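Local coordinates for DUF1881 domain-containing protein (Neurospora crassa, PDB 5Z6D) that is of uncertain cellular role but joins a betagamma-crystallin domain to an Ig-like domain, and interactions at the interface between them render the crystallin calcium site inoperative, at residues Tyr58-Gly62 and Thr119-Tyr123; Gln107-Asp113 and Ala146-Glu152; Ile158-Tyr164 and Asn179-Gln185. The protein carries 1 engineered substitution. All coordinates share one frame; numbering follows the deposited sequence.

Contact 1: residues Tyr58-Gly62 and Thr119-Tyr123. Engineered in segment 119-123: Met121 (natural residue Thr).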
loop_
_atom_site.group_PDB
_atom_site.type_symbol
_atom_site.label_atom_id
_atom_site.label_comp_id
_atom_site.label_asym_id
_atom_site.label_seq_id
_atom_site.Cartn_x
_atom_site.Cartn_y
_atom_site.Cartn_z
ATOM N N TYR A 58 9.592 -7.490 4.430
ATOM C CA TYR A 58 10.880 -8.132 4.134
ATOM C C TYR A 58 11.318 -7.942 2.685
ATOM O O TYR A 58 12.333 -8.494 2.260
ATOM C CB TYR A 58 10.827 -9.625 4.457
ATOM C CG TYR A 58 10.740 -9.896 5.933
ATOM C CD1 TYR A 58 11.595 -9.257 6.822
ATOM C CD2 TYR A 58 9.783 -10.764 6.445
ATOM C CE1 TYR A 58 11.514 -9.487 8.181
ATOM C CE2 TYR A 58 9.691 -11.000 7.805
ATOM C CZ TYR A 58 10.562 -10.360 8.667
ATOM O OH TYR A 58 10.480 -10.580 10.021
ATOM N N ASN A 59 10.553 -7.172 1.924
ATOM C CA ASN A 59 10.995 -6.793 0.591
ATOM C C ASN A 59 10.374 -5.470 0.177
ATOM O O ASN A 59 9.647 -4.841 0.955
ATOM C CB ASN A 59 10.679 -7.887 -0.429
ATOM C CG ASN A 59 9.192 -8.149 -0.582
ATOM O OD1 ASN A 59 8.378 -7.227 -0.654
ATOM N ND2 ASN A 59 8.831 -9.429 -0.648
ATOM N N GLU A 60 10.661 -5.051 -1.044
ATOM C CA GLU A 60 10.194 -3.755 -1.506
ATOM C C GLU A 60 9.098 -3.864 -2.569
ATOM O O GLU A 60 8.880 -2.946 -3.353
ATOM C CB GLU A 60 11.387 -2.948 -2.032
ATOM C CG GLU A 60 12.344 -2.543 -0.919
ATOM C CD GLU A 60 13.549 -1.757 -1.412
ATOM O OE1 GLU A 60 13.803 -1.750 -2.635
ATOM O OE2 GLU A 60 14.235 -1.140 -0.567
ATOM N N THR A 61 8.373 -4.980 -2.587
ATOM C CA THR A 61 7.352 -5.174 -3.609
ATOM C C THR A 61 6.127 -4.278 -3.426
ATOM O O THR A 61 5.435 -3.953 -4.399
ATOM C CB THR A 61 6.856 -6.630 -3.628
ATOM O OG1 THR A 61 6.211 -6.917 -2.373
ATOM C CG2 THR A 61 8.011 -7.571 -3.836
ATOM N N GLY A 62 5.846 -3.918 -2.177
ATOM C CA GLY A 62 4.640 -3.173 -1.847
ATOM C C GLY A 62 3.383 -4.039 -1.780
ATOM O O GLY A 62 2.284 -3.528 -1.604
ATOM N N THR A 119 10.188 1.514 2.026
ATOM C CA THR A 119 10.502 1.718 0.616
ATOM C C THR A 119 9.817 0.694 -0.288
ATOM O O THR A 119 9.825 -0.514 -0.001
ATOM C CB THR A 119 12.026 1.651 0.383
ATOM O OG1 THR A 119 12.663 2.663 1.172
ATOM C CG2 THR A 119 12.365 1.870 -1.090
ATOM N N VAL A 120 9.249 1.186 -1.388
ATOM C CA VAL A 120 8.623 0.325 -2.385
ATOM C C VAL A 120 9.292 0.547 -3.730
ATOM O O VAL A 120 9.568 1.681 -4.106
ATOM C CB VAL A 120 7.118 0.615 -2.494
ATOM C CG1 VAL A 120 6.479 -0.182 -3.606
ATOM C CG2 VAL A 120 6.432 0.279 -1.168
ATOM N N MET A 121 9.578 -0.540 -4.430
ATOM C CA MET A 121 10.092 -0.509 -5.782
ATOM C C MET A 121 9.045 -1.075 -6.715
ATOM O O MET A 121 8.774 -2.273 -6.680
ATOM C CB MET A 121 11.385 -1.313 -5.869
ATOM C CG MET A 121 12.612 -0.520 -5.514
ATOM S SD MET A 121 13.067 0.506 -6.917
ATOM C CE MET A 121 13.995 -0.665 -7.898
ATOM N N LEU A 122 8.424 -0.210 -7.513
ATOM C CA LEU A 122 7.426 -0.638 -8.487
ATOM C C LEU A 122 8.060 -0.749 -9.856
ATOM O O LEU A 122 8.859 0.097 -10.224
ATOM C CB LEU A 122 6.268 0.346 -8.543
ATOM C CG LEU A 122 5.531 0.556 -7.224
ATOM C CD1 LEU A 122 4.412 1.547 -7.405
ATOM C CD2 LEU A 122 4.998 -0.777 -6.736
ATOM N N TYR A 123 7.708 -1.779 -10.609
ATOM C CA TYR A 123 8.228 -1.933 -11.959
ATOM C C TYR A 123 7.136 -1.724 -12.986
ATOM O O TYR A 123 5.956 -2.038 -12.741
ATOM C CB TYR A 123 8.890 -3.305 -12.132
ATOM C CG TYR A 123 10.103 -3.435 -11.257
ATOM C CD1 TYR A 123 11.353 -3.015 -11.705
ATOM C CD2 TYR A 123 9.997 -3.920 -9.963
ATOM C CE1 TYR A 123 12.472 -3.101 -10.882
ATOM C CE2 TYR A 123 11.105 -4.022 -9.141
ATOM C CZ TYR A 123 12.339 -3.612 -9.604
ATOM O OH TYR A 123 13.431 -3.710 -8.775
HETATM O O HOH W 1 10.446 -1.896 2.558
HETATM O O HOH W 2 6.649 -4.079 -7.075
#
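The carboxylate of Glu60 is the flat group that reaches across this contact, and carbon lies beside both of its oxygens: OE1 comes 3.3 Å from Met121 CG, while OE2 lies 3.6 Å from Thr119 CG2. A second flat group, the amide of Asn59, is met by Thr61 from a single face of its plane. Here a loop of the betagamma-crystallin domain, between strands 50-55 and 64-67, leans on strand 120-123, an outermost strand of the five-stranded sheet of the Ig-like domain.

Between the two segments a single direct hydrogen bond forms. Met121 N donates to Glu60 O over 2.7 Å, nearly straight (170° at the hydrogen) and in the carbonyl plane. Glu60 CG stands beside its own backbone N (chi1 -68°), and beyond it the extended chain runs alongside Thr119 in the same direction. Met121 is engineered, the natural residue being Thr, so its contact with OE1 is not a native one; its chain bends at chi2 and chi3, and beyond CG it makes no approach to Glu60.

The loop is shaped locally by an Asx turn, in which Asn59 OD1 accepts from both Thr61 N and Thr61 OG1. Asn59 also lies beside Gln56, a calcium ligand seen crystallographically in this protein, though no calcium is bound in this chain, and Gln56 OE1 accepts from Tyr58 N. This proximity is consistent with the domain interface disturbing the metal site.

At Gly62, with phi 79°, CA lies 3.9 Å from Val120 CG1, close enough that a side-chain carbon there would fall only 2.9 Å from the same methyl, a clash. Further along the strand a water bridges the two backbones, donating to Thr61 O at 2.9 Å and to Met121 O at 2.8 Å.

Contact 2: residues Gln107-Asp113 and Ala146-Glu152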
loop_
_atom_site.group_PDB
_atom_site.type_symbol
_atom_site.label_atom_id
_atom_site.label_comp_id
_atom_site.label_asym_id
_atom_site.label_seq_id
_atom_site.Cartn_x
_atom_site.Cartn_y
_atom_site.Cartn_z
ATOM N N GLN A 107 11.060 -2.472 -17.545
ATOM C CA GLN A 107 12.172 -1.655 -18.038
ATOM C C GLN A 107 12.398 -0.444 -17.135
ATOM O O GLN A 107 13.536 0.008 -16.957
ATOM C CB GLN A 107 11.927 -1.194 -19.468
ATOM C CG GLN A 107 13.069 -0.328 -19.993
ATOM C CD GLN A 107 12.967 -0.032 -21.476
ATOM O OE1 GLN A 107 12.343 -0.774 -22.235
ATOM N NE2 GLN A 107 13.591 1.064 -21.899
ATOM N N TYR A 108 11.320 0.083 -16.563
ATOM C CA TYR A 108 11.419 1.259 -15.698
ATOM C C TYR A 108 11.026 0.910 -14.289
ATOM O O TYR A 108 10.185 0.036 -14.074
ATOM C CB TYR A 108 10.536 2.401 -16.222
ATOM C CG TYR A 108 10.940 2.840 -17.610
ATOM C CD1 TYR A 108 12.042 3.658 -17.797
ATOM C CD2 TYR A 108 10.227 2.424 -18.736
ATOM C CE1 TYR A 108 12.430 4.056 -19.069
ATOM C CE2 TYR A 108 10.606 2.819 -20.006
ATOM C CZ TYR A 108 11.713 3.636 -20.164
ATOM O OH TYR A 108 12.099 4.040 -21.423
ATOM N N SER A 109 11.658 1.575 -13.328
ATOM C CA SER A 109 11.264 1.433 -11.930
ATOM C C SER A 109 10.862 2.772 -11.360
ATOM O O SER A 109 11.413 3.821 -11.731
ATOM C CB SER A 109 12.390 0.814 -11.098
ATOM O OG SER A 109 13.565 1.620 -11.100
ATOM N N LEU A 110 9.889 2.705 -10.459
ATOM C CA LEU A 110 9.453 3.821 -9.659
ATOM C C LEU A 110 9.713 3.451 -8.197
ATOM O O LEU A 110 9.060 2.566 -7.641
ATOM C CB LEU A 110 7.983 4.110 -9.910
ATOM C CG LEU A 110 7.339 5.153 -9.010
ATOM C CD1 LEU A 110 7.943 6.521 -9.278
ATOM C CD2 LEU A 110 5.833 5.152 -9.274
ATOM N N LYS A 111 10.720 4.082 -7.607
ATOM C CA LYS A 111 11.037 3.892 -6.207
ATOM C C LYS A 111 10.329 4.956 -5.390
ATOM O O LYS A 111 10.435 6.153 -5.690
ATOM C CB LYS A 111 12.555 3.968 -5.985
ATOM C CG LYS A 111 12.994 3.762 -4.544
ATOM C CD LYS A 111 14.502 3.983 -4.403
ATOM C CE LYS A 111 14.946 3.829 -2.963
ATOM N NZ LYS A 111 16.257 4.490 -2.718
ATOM N N VAL A 112 9.606 4.518 -4.363
ATOM C CA VAL A 112 8.833 5.418 -3.539
ATOM C C VAL A 112 9.308 5.248 -2.106
ATOM O O VAL A 112 9.157 4.174 -1.530
ATOM C CB VAL A 112 7.318 5.115 -3.639
ATOM C CG1 VAL A 112 6.534 6.102 -2.812
ATOM C CG2 VAL A 112 6.845 5.166 -5.084
ATOM N N ASP A 113 9.935 6.282 -1.545
ATOM C CA ASP A 113 10.554 6.129 -0.236
ATOM C C ASP A 113 9.570 6.404 0.885
ATOM O O ASP A 113 9.704 7.389 1.610
ATOM C CB ASP A 113 11.760 7.056 -0.096
ATOM C CG ASP A 113 13.036 6.431 -0.608
ATOM O OD1 ASP A 113 13.035 5.209 -0.871
ATOM O OD2 ASP A 113 14.043 7.162 -0.735
ATOM N N ALA A 146 9.581 10.909 -1.268
ATOM C CA ALA A 146 10.512 11.023 -2.388
ATOM C C ALA A 146 10.250 9.936 -3.418
ATOM O O ALA A 146 9.926 8.802 -3.059
ATOM C CB ALA A 146 11.942 10.948 -1.891
ATOM N N VAL A 147 10.393 10.282 -4.696
ATOM C CA VAL A 147 10.257 9.283 -5.756
ATOM C C VAL A 147 11.420 9.351 -6.750
ATOM O O VAL A 147 12.029 10.412 -6.969
ATOM C CB VAL A 147 8.931 9.422 -6.551
ATOM C CG1 VAL A 147 7.711 9.164 -5.655
ATOM C CG2 VAL A 147 8.831 10.780 -7.202
ATOM N N TYR A 148 11.727 8.205 -7.356
ATOM C CA TYR A 148 12.863 8.101 -8.276
ATOM C C TYR A 148 12.451 7.221 -9.438
ATOM O O TYR A 148 12.002 6.095 -9.234
ATOM C CB TYR A 148 14.109 7.510 -7.589
ATOM C CG TYR A 148 14.496 8.175 -6.279
ATOM C CD1 TYR A 148 15.533 9.106 -6.230
ATOM C CD2 TYR A 148 13.828 7.867 -5.089
ATOM C CE1 TYR A 148 15.884 9.720 -5.031
ATOM C CE2 TYR A 148 14.171 8.480 -3.897
ATOM C CZ TYR A 148 15.195 9.400 -3.872
ATOM O OH TYR A 148 15.533 10.004 -2.678
ATOM N N VAL A 149 12.606 7.734 -10.650
ATOM C CA VAL A 149 12.230 7.010 -11.854
ATOM C C VAL A 149 13.480 6.659 -12.627
ATOM O O VAL A 149 14.217 7.567 -13.082
ATOM C CB VAL A 149 11.321 7.822 -12.773
ATOM C CG1 VAL A 149 10.882 6.953 -13.961
ATOM C CG2 VAL A 149 10.116 8.357 -12.002
ATOM N N ARG A 150 13.705 5.355 -12.793
ATOM C CA ARG A 150 14.943 4.883 -13.402
ATOM C C ARG A 150 14.682 3.955 -14.573
ATOM O O ARG A 150 13.731 3.182 -14.549
ATOM C CB ARG A 150 15.791 4.157 -12.360
ATOM C CG ARG A 150 17.224 3.980 -12.754
ATOM C CD ARG A 150 17.927 3.090 -11.748
ATOM N NE ARG A 150 19.361 2.987 -12.022
ATOM C CZ ARG A 150 20.181 2.158 -11.384
ATOM N NH1 ARG A 150 19.704 1.349 -10.447
ATOM N NH2 ARG A 150 21.473 2.132 -11.691
ATOM N N ASP A 151 15.517 4.032 -15.603
ATOM C CA ASP A 151 15.527 3.002 -16.639
ATOM C C ASP A 151 16.444 1.895 -16.136
ATOM O O ASP A 151 17.645 2.092 -16.008
ATOM C CB ASP A 151 16.001 3.558 -17.984
ATOM C CG ASP A 151 15.965 2.510 -19.113
ATOM O OD1 ASP A 151 16.359 1.345 -18.892
ATOM O OD2 ASP A 151 15.545 2.859 -20.236
ATOM N N GLU A 152 15.869 0.731 -15.850
ATOM C CA GLU A 152 16.602 -0.355 -15.210
ATOM C C GLU A 152 17.596 -1.033 -16.141
ATOM O O GLU A 152 18.573 -1.634 -15.689
ATOM C CB GLU A 152 15.624 -1.396 -14.664
ATOM C CG GLU A 152 14.828 -0.906 -13.468
ATOM C CD GLU A 152 15.639 -0.927 -12.185
ATOM O OE1 GLU A 152 16.410 -1.889 -11.982
ATOM O OE2 GLU A 152 15.513 0.016 -11.380
HETATM O O HOH W 3 13.976 3.785 -9.468
HETATM O O HOH W 4 10.462 10.034 1.427
HETATM O O HOH W 5 14.685 9.483 -0.385
#
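Ser109 OG is gripped by two partners: it donates to Glu152 OE2 at 2.5 Å and accepts from a water that also donates to Tyr148 O. The serine meets OE2 on its anti side, 18° out of the carboxylate plane, and the glutamate gets there because its chain folds back at chi2 (-78°). This bond closes one end of an antiparallel pair, strands 108-112 and 143-151, within the five-stranded sheet of the Ig-like domain; the axes of 108-112 and 146-151 come within 4.7 Å, at 167° between N-to-C directions.

Ser109 with Arg150 and Lys111 with Tyr148 form the hydrogen-bonded pairs. On the face of Tyr108, Leu110, Val112, Val147 and Val149, Phe95 and Phe97 of strand 91-99 receive Val112, Leu110 and Tyr108. Within this layer Leu110 CD1 touches Val149 CG2 at 3.9 Å, and Val112 lies alongside Val147.

On the other face Lys111, fully extended, runs beside Tyr148 in the same direction, its CD 4.0 Å from Tyr148 CD2; the ammonium is distant enough for at most a weak cation-pi attraction.

At the same end as the serine-glutamate bond, Gln107 reaches Asp151. Its OE1 accepts from Ala104 N, and its NE2 donates to Asp151 OD2 at 3.1 Å from above the carboxylate plane. That same OD2 lies 3.5 Å from Tyr108 CE1.

Contact 3: residues Ile158-Tyr164 and Asn179-Gln185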
loop_
_atom_site.group_PDB
_atom_site.type_symbol
_atom_site.label_atom_id
_atom_site.label_comp_id
_atom_site.label_asym_id
_atom_site.label_seq_id
_atom_site.Cartn_x
_atom_site.Cartn_y
_atom_site.Cartn_z
ATOM N N ILE A 158 15.534 8.782 -15.060
ATOM C CA ILE A 158 14.691 9.619 -15.886
ATOM C C ILE A 158 14.330 10.839 -15.083
ATOM O O ILE A 158 14.374 11.967 -15.580
ATOM C CB ILE A 158 13.402 8.915 -16.304
ATOM C CG1 ILE A 158 13.694 7.706 -17.182
ATOM C CG2 ILE A 158 12.457 9.887 -17.022
ATOM C CD1 ILE A 158 12.438 7.098 -17.736
ATOM N N ALA A 159 13.966 10.612 -13.828
ATOM C CA ALA A 159 13.540 11.752 -13.021
ATOM C C ALA A 159 13.649 11.469 -11.551
ATOM O O ALA A 159 13.530 10.338 -11.123
ATOM C CB ALA A 159 12.114 12.137 -13.360
ATOM N N VAL A 160 13.861 12.515 -10.775
ATOM C CA VAL A 160 13.915 12.402 -9.336
ATOM C C VAL A 160 13.053 13.520 -8.794
ATOM O O VAL A 160 13.076 14.625 -9.316
ATOM C CB VAL A 160 15.358 12.492 -8.820
ATOM C CG1 VAL A 160 15.389 12.649 -7.317
ATOM C CG2 VAL A 160 16.134 11.257 -9.258
ATOM N N GLY A 161 12.229 13.228 -7.797
ATOM C CA GLY A 161 11.406 14.273 -7.226
ATOM C C GLY A 161 10.639 13.761 -6.034
ATOM O O GLY A 161 11.175 13.026 -5.210
ATOM N N SER A 162 9.388 14.179 -5.924
ATOM C CA SER A 162 8.564 13.725 -4.818
ATOM C C SER A 162 7.093 13.805 -5.164
ATOM O O SER A 162 6.702 14.425 -6.153
ATOM C CB SER A 162 8.851 14.541 -3.558
ATOM O OG SER A 162 8.584 15.912 -3.779
ATOM N N VAL A 163 6.288 13.127 -4.349
ATOM C CA VAL A 163 4.841 13.169 -4.471
ATOM C C VAL A 163 4.296 13.729 -3.162
ATOM O O VAL A 163 4.854 13.476 -2.090
ATOM C CB VAL A 163 4.243 11.765 -4.769
ATOM C CG1 VAL A 163 4.535 10.776 -3.626
ATOM C CG2 VAL A 163 2.743 11.864 -5.046
ATOM N N TYR A 164 3.223 14.505 -3.262
ATOM C CA TYR A 164 2.592 15.124 -2.116
ATOM C C TYR A 164 1.176 14.571 -2.007
ATOM O O TYR A 164 0.386 14.694 -2.935
ATOM C CB TYR A 164 2.597 16.651 -2.279
ATOM C CG TYR A 164 2.027 17.457 -1.127
ATOM C CD1 TYR A 164 2.732 17.615 0.062
ATOM C CD2 TYR A 164 0.794 18.080 -1.239
ATOM C CE1 TYR A 164 2.218 18.366 1.109
ATOM C CE2 TYR A 164 0.272 18.830 -0.200
ATOM C CZ TYR A 164 0.983 18.968 0.971
ATOM O OH TYR A 164 0.461 19.716 2.007
ATOM N N ASN A 179 2.839 18.897 -7.799
ATOM C CA ASN A 179 3.459 20.214 -7.701
ATOM C C ASN A 179 4.791 20.265 -8.447
ATOM O O ASN A 179 5.053 19.418 -9.299
ATOM C CB ASN A 179 3.633 20.625 -6.233
ATOM C CG ASN A 179 4.459 19.638 -5.427
ATOM O OD1 ASN A 179 5.413 19.041 -5.925
ATOM N ND2 ASN A 179 4.099 19.482 -4.159
ATOM N N GLU A 180 5.634 21.248 -8.135
ATOM C CA GLU A 180 6.832 21.470 -8.935
ATOM C C GLU A 180 7.893 20.383 -8.742
ATOM O O GLU A 180 8.856 20.322 -9.507
ATOM C CB GLU A 180 7.433 22.855 -8.635
ATOM C CG GLU A 180 8.447 22.892 -7.501
ATOM C CD GLU A 180 7.810 22.872 -6.123
ATOM O OE1 GLU A 180 6.565 22.778 -6.027
ATOM O OE2 GLU A 180 8.564 22.958 -5.129
ATOM N N HIS A 181 7.721 19.517 -7.747
ATOM C CA HIS A 181 8.679 18.434 -7.540
ATOM C C HIS A 181 8.196 17.104 -8.127
ATOM O O HIS A 181 8.968 16.146 -8.245
ATOM C CB HIS A 181 8.993 18.282 -6.053
ATOM C CG HIS A 181 9.867 19.372 -5.517
ATOM N ND1 HIS A 181 11.096 19.676 -6.067
ATOM C CD2 HIS A 181 9.689 20.237 -4.491
ATOM C CE1 HIS A 181 11.637 20.679 -5.399
ATOM N NE2 HIS A 181 10.804 21.039 -4.438
ATOM N N TRP A 182 6.933 17.061 -8.530
ATOM C CA TRP A 182 6.411 15.891 -9.232
ATOM C C TRP A 182 7.005 15.843 -10.635
ATOM O O TRP A 182 6.910 16.824 -11.380
ATOM C CB TRP A 182 4.886 15.933 -9.295
ATOM C CG TRP A 182 4.268 14.866 -10.158
ATOM C CD1 TRP A 182 3.892 14.982 -11.470
ATOM C CD2 TRP A 182 3.938 13.530 -9.763
ATOM N NE1 TRP A 182 3.350 13.793 -11.915
ATOM C CE2 TRP A 182 3.361 12.886 -10.880
ATOM C CE3 TRP A 182 4.067 12.810 -8.570
ATOM C CZ2 TRP A 182 2.920 11.566 -10.841
ATOM C CZ3 TRP A 182 3.629 11.497 -8.532
ATOM C CH2 TRP A 182 3.067 10.889 -9.663
ATOM N N PRO A 183 7.628 14.708 -10.997
ATOM C CA PRO A 183 8.277 14.567 -12.305
ATOM C C PRO A 183 7.298 14.790 -13.456
ATOM O O PRO A 183 6.258 14.129 -13.509
ATOM C CB PRO A 183 8.791 13.124 -12.289
ATOM C CG PRO A 183 8.958 12.800 -10.845
ATOM C CD PRO A 183 7.827 13.518 -10.151
ATOM N N LYS A 184 7.618 15.714 -14.359
ATOM C CA LYS A 184 6.717 16.009 -15.465
ATOM C C LYS A 184 6.567 14.800 -16.385
ATOM O O LYS A 184 5.610 14.707 -17.152
ATOM C CB LYS A 184 7.209 17.219 -16.256
ATOM C CG LYS A 184 7.334 18.485 -15.422
ATOM C CD LYS A 184 7.699 19.683 -16.281
ATOM C CE LYS A 184 7.804 20.954 -15.451
ATOM N NZ LYS A 184 9.026 20.983 -14.597
ATOM N N GLN A 185 7.519 13.876 -16.300
ATOM C CA GLN A 185 7.459 12.637 -17.067
ATOM C C GLN A 185 6.372 11.671 -16.617
ATOM O O GLN A 185 6.095 10.707 -17.315
ATOM C CB GLN A 185 8.799 11.905 -16.999
ATOM C CG GLN A 185 9.948 12.637 -17.676
ATOM C CD GLN A 185 10.715 13.521 -16.712
ATOM O OE1 GLN A 185 10.205 13.910 -15.664
ATOM N NE2 GLN A 185 11.954 13.836 -17.062
HETATM O O HOH W 6 11.246 15.866 -10.701
HETATM O O HOH W 7 6.067 16.884 -3.499
#
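Buried apolar packing, where Ala159 and Val163 meet Pro183 and Trp182, contrasts with a solvent-facing side where Asn179 and His181 reach Tyr164 and Ser162, a side that is polar and partly water-mediated. On the buried side, Ala159 CB sits 3.6 Å from Pro183 CB. Val163 CG2 approaches Trp182 CZ3 to 3.6 Å, with Val163 CB at the indole edge, in its plane, while Pro183 CD covers one indole face near the rim. Trp182 NE1 is satisfied by Leu186 O.

Gln185 slides past Ile158 in the opposite direction, its CG 3.8 Å from Ile158 CG2, and the bend at chi2 (92°) brings OE1 within 3.5 Å of Ala159 CB. Its NE2 donates to Lys204 O and Ser206 OG. With an alanine here, Lys204 O and Ser206 OG would probably lose this partner and a gap would open beside Ile158 CG2 and Ala159 CB.

The segment 179-185 belongs to the connection that leaves strand 173-177 in one sheet of the Ig-like domain and enters strand 186-190 in the other, lying against strand 157-168 on the way. Ile158 and Ala159 both face Val149, a classic beta bulge in that strand.

Toward solvent, a type I turn, Asn179 to Trp182, starts with an Asx turn in which Asn179 OD1 accepts from His181 N. Ser162 N donates to His181 O at 3.1 Å, but from 59° above the carbonyl plane. Gly161 CA passes 3.2 Å from His181 O, where a side-chain carbon would clash. A water beside Ser162 OG, 2.7 Å away, accepts only weakly from Asn179 ND2.

From the N terminus, contact 1 closes an excursion with 56 residues between its segments, joining 58-62 to 119-123 across the domain boundary. Contact 2 crosses it in sequence: 107-113 lies inside the span of contact 1, while 146-152 comes after it. Strands 108-112 and 120-123 are neighbours, bonded by Leu122 O to Leu110 N, so the crystallin loop meets the same sheet that contact 2 holds together. Contact 3 follows in series, closing a short loop of 14 residues. It joins contact 2 through neighbouring strands 143-151 and 157-168, then ties the connection toward the second sheet onto this one. Contacts 1 and 3 do not touch, being about 19 Å apart between centres.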